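PDB 2VQG: PorB from Corynebacterium glutamicum, which is a putative alpha-helical porin that probably lets anions pass across the outer membrane of the cell envelope. Local coordinates for residues L35-L44 against D76-D87. Numbering follows the deposited sequence. Where two conformers were deposited one is given.
With ZN (zinc ion), chain O; ZN (zinc ion), chain K.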
# COMPACT_ATOMS: atom_id res chain seq x y z
N LEU A 35 1.06 2.48 7.19
CA LEU A 35 0.42 3.78 6.95
C LEU A 35 0.68 4.74 8.09
O LEU A 35 0.51 4.37 9.27
CB LEU A 35 -1.09 3.61 6.76
CG LEU A 35 -1.95 4.85 6.50
CD1 LEU A 35 -1.60 5.52 5.19
CD2 LEU A 35 -3.40 4.41 6.49
N GLU A 36 1.07 5.97 7.73
CA GLU A 36 1.21 7.08 8.67
C GLU A 36 0.77 8.44 8.11
O GLU A 36 0.31 8.54 6.97
CB GLU A 36 2.64 7.17 9.18
CG GLU A 36 3.65 7.63 8.14
CD GLU A 36 5.06 7.40 8.61
OE1 GLU A 36 5.25 6.46 9.43
OE2 GLU A 36 5.99 8.14 8.17
N GLU A 37 0.95 9.47 8.94
CA GLU A 37 0.44 10.80 8.72
C GLU A 37 1.30 11.61 7.73
O GLU A 37 2.53 11.54 7.77
CB GLU A 37 0.38 11.52 10.06
CG GLU A 37 -0.49 12.74 10.08
CD GLU A 37 -1.90 12.42 9.68
OE1 GLU A 37 -2.39 11.33 10.06
OE2 GLU A 37 -2.53 13.25 8.98
N GLY A 38 0.63 12.36 6.86
CA GLY A 38 1.33 13.23 5.91
C GLY A 38 2.14 12.42 4.92
O GLY A 38 3.08 12.92 4.29
N GLN A 39 1.77 11.15 4.79
CA GLN A 39 2.50 10.25 3.94
C GLN A 39 2.11 10.47 2.49
O GLN A 39 0.93 10.69 2.18
CB GLN A 39 2.18 8.82 4.37
CG GLN A 39 3.24 7.82 4.05
CD GLN A 39 2.84 6.42 4.51
OE1 GLN A 39 1.66 6.16 4.74
NE2 GLN A 39 3.82 5.53 4.65
N TYR A 40 3.11 10.44 1.62
CA TYR A 40 2.88 10.45 0.18
C TYR A 40 2.63 9.04 -0.31
O TYR A 40 3.06 8.08 0.34
CB TYR A 40 4.10 11.03 -0.53
CG TYR A 40 4.18 12.53 -0.36
CD1 TYR A 40 3.31 13.37 -1.05
CD2 TYR A 40 5.11 13.10 0.50
CE1 TYR A 40 3.36 14.73 -0.89
CE2 TYR A 40 5.18 14.48 0.67
CZ TYR A 40 4.29 15.29 -0.03
OH TYR A 40 4.34 16.67 0.12
N ASN A 41 1.97 8.92 -1.46
CA ASN A 41 1.76 7.63 -2.11
C ASN A 41 3.06 6.81 -2.16
O ASN A 41 3.11 5.66 -1.68
CB ASN A 41 1.16 7.85 -3.52
CG ASN A 41 1.00 6.55 -4.32
OD1 ASN A 41 1.92 5.73 -4.40
ND2 ASN A 41 -0.17 6.37 -4.92
N ARG A 42 4.11 7.42 -2.70
CA ARG A 42 5.40 6.74 -2.86
C ARG A 42 5.93 6.14 -1.56
O ARG A 42 6.46 5.02 -1.56
CB ARG A 42 6.43 7.71 -3.46
CG ARG A 42 7.63 7.02 -4.08
CD ARG A 42 8.70 8.01 -4.54
NE ARG A 42 8.50 8.49 -5.91
CZ ARG A 42 8.15 9.74 -6.25
NH1 ARG A 42 7.95 10.66 -5.31
NH2 ARG A 42 8.01 10.08 -7.53
N GLU A 43 5.79 6.88 -0.46
CA GLU A 43 6.27 6.45 0.86
C GLU A 43 5.50 5.24 1.38
O GLU A 43 6.09 4.29 1.92
CB GLU A 43 6.14 7.58 1.88
CG GLU A 43 7.03 8.78 1.56
CD GLU A 43 6.86 9.94 2.54
OE1 GLU A 43 5.74 10.15 3.07
OE2 GLU A 43 7.87 10.64 2.77
N LEU A 44 4.18 5.27 1.22
CA LEU A 44 3.38 4.09 1.59
C LEU A 44 3.78 2.86 0.76
O LEU A 44 3.90 1.76 1.31
CB LEU A 44 1.87 4.38 1.45
CG LEU A 44 0.92 3.19 1.67
CD1 LEU A 44 1.10 2.55 3.04
CD2 LEU A 44 -0.55 3.61 1.48
N ASP A 76 -1.77 2.99 -4.39
CA ASP A 76 -2.73 3.67 -5.29
C ASP A 76 -4.17 3.58 -4.75
O ASP A 76 -4.90 4.58 -4.78
CB ASP A 76 -2.70 3.07 -6.70
CG ASP A 76 -1.49 3.53 -7.51
OD1 ASP A 76 -0.75 4.43 -7.05
OD2 ASP A 76 -1.29 2.99 -8.63
N ARG A 77 -4.58 2.39 -4.30
CA ARG A 77 -5.92 2.22 -3.75
C ARG A 77 -6.10 3.06 -2.47
O ARG A 77 -7.17 3.66 -2.28
CB ARG A 77 -6.27 0.74 -3.56
CG ARG A 77 -6.13 -0.04 -4.87
CD ARG A 77 -6.72 -1.44 -4.84
NE ARG A 77 -5.94 -2.38 -4.04
CZ ARG A 77 -4.93 -3.13 -4.50
NH1 ARG A 77 -4.54 -3.06 -5.77
NH2 ARG A 77 -4.32 -3.96 -3.68
N ALA A 78 -5.06 3.12 -1.64
CA ALA A 78 -5.06 4.00 -0.47
C ALA A 78 -5.23 5.48 -0.84
O ALA A 78 -5.97 6.21 -0.17
CB ALA A 78 -3.82 3.81 0.32
N GLN A 79 -4.57 5.92 -1.90
CA GLN A 79 -4.70 7.31 -2.33
C GLN A 79 -6.12 7.60 -2.78
O GLN A 79 -6.70 8.64 -2.42
CB GLN A 79 -3.70 7.64 -3.44
CG GLN A 79 -3.71 9.12 -3.81
CD GLN A 79 -2.81 9.44 -4.98
OE1 GLN A 79 -1.74 8.83 -5.13
NE2 GLN A 79 -3.22 10.41 -5.81
N THR A 80 -6.70 6.67 -3.54
CA THR A 80 -8.08 6.80 -3.99
C THR A 80 -9.01 6.93 -2.79
O THR A 80 -9.97 7.73 -2.81
CB THR A 80 -8.49 5.62 -4.90
OG1 THR A 80 -7.58 5.57 -6.02
CG2 THR A 80 -9.90 5.82 -5.45
N CYS A 81 -8.70 6.18 -1.74
CA CYS A 81 -9.45 6.21 -0.48
C CYS A 81 -9.17 7.45 0.38
O CYS A 81 -9.71 7.56 1.49
CB CYS A 81 -9.17 4.93 0.36
SG CYS A 81 -10.12 3.51 -0.14
N GLY A 82 -8.32 8.34 -0.12
CA GLY A 82 -7.93 9.60 0.55
C GLY A 82 -7.00 9.44 1.74
O GLY A 82 -6.95 10.32 2.60
N LEU A 83 -6.24 8.34 1.76
CA LEU A 83 -5.39 7.99 2.90
C LEU A 83 -3.95 8.51 2.81
O LEU A 83 -3.26 8.62 3.83
CB LEU A 83 -5.38 6.45 3.07
CG LEU A 83 -6.75 5.77 3.13
CD1 LEU A 83 -6.64 4.25 3.36
CD2 LEU A 83 -7.65 6.42 4.22
N VAL A 84 -3.51 8.84 1.60
CA VAL A 84 -2.17 9.36 1.35
C VAL A 84 -2.23 10.45 0.29
O VAL A 84 -3.20 10.53 -0.47
CB VAL A 84 -1.16 8.25 0.91
CG1 VAL A 84 -0.94 7.22 2.04
CG2 VAL A 84 -1.60 7.55 -0.37
N LYS A 85 -1.19 11.29 0.26
CA LYS A 85 -1.05 12.37 -0.72
C LYS A 85 -0.52 11.90 -2.08
O LYS A 85 0.30 10.98 -2.15
CB LYS A 85 -0.11 13.45 -0.17
CG LYS A 85 -0.57 14.12 1.12
CD LYS A 85 0.37 15.26 1.51
CE LYS A 85 1.60 14.74 2.24
NZ LYS A 85 2.50 15.82 2.73
N ALA A 86 -0.96 12.57 -3.15
CA ALA A 86 -0.42 12.35 -4.50
C ALA A 86 1.06 12.82 -4.64
O ALA A 86 1.46 13.71 -3.83
CB ALA A 86 -1.30 13.11 -5.52
N ASP A 87 1.70 12.16 -5.56
CA ASP A 87 3.07 12.56 -5.85
C ASP A 87 3.08 13.81 -6.66
O ASP A 87 2.23 13.97 -7.58
CB ASP A 87 3.77 11.35 -6.58
CG ASP A 87 4.02 10.16 -5.83
OD1 ASP A 87 4.10 10.21 -4.57
OD2 ASP A 87 4.01 9.03 -6.40
ZN ZN O . 7.45 6.61 9.26
ZN ZN K . -4.50 12.34 8.45
O HOH W 1 8.80 8.59 8.79
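Y40 and K85 form a single beta bridge, tying the N-cap of helix 41-52 to the tail of helix 61-80 in the all-alpha PorB fold. K85 N donates to Q39 O (2.9 Å) and N41 N to K85 O (2.7 Å). G82, whose positive phi suits glycine, ends helix 61-80 in a Schellman motif, after which the tail turns back.

Beneath the bridge the packing is tight and apolar. CG1 of branched V84 touches both L35 CD1 (3.6 Å) and L44 CD2, the three methyls forming a compact triangle. Small A78 lets L44 CD2 come within 3.5 Å of A78 CB. L35 also reaches E26 and L29 of helix 19-31.

The outer side is polar and looser. K85 bends at chi3 (-82°) and lays its flexible chain over one face of the Y40 ring: CE makes a CH-pi contact 3.7 Å from the centroid, NZ an off-centre cation-pi contact. In one of two R42 conformers, D87 stacks nearly parallel over one guanidinium face, offset toward the rim; this long salt bridge (R42 NH1 to D87 OD1 3.9 Å) is doubtful, and R42 N adds a weak bond to OD1. On the preceding loop, acidic E36 grips a zinc ion with both carboxylate oxygens (OE1 2.2 Å), and E37 OE2 binds another.

Buried N41 suits its place because one amide nitrogen offers two protons. A chi1 of 176° swings the amide away from its own backbone N toward helix 61-80, where N41 ND2 bonds Q79 OE1 (2.9 Å), amide planes nearly perpendicular, and meets the anti lone pair of D76 OD1.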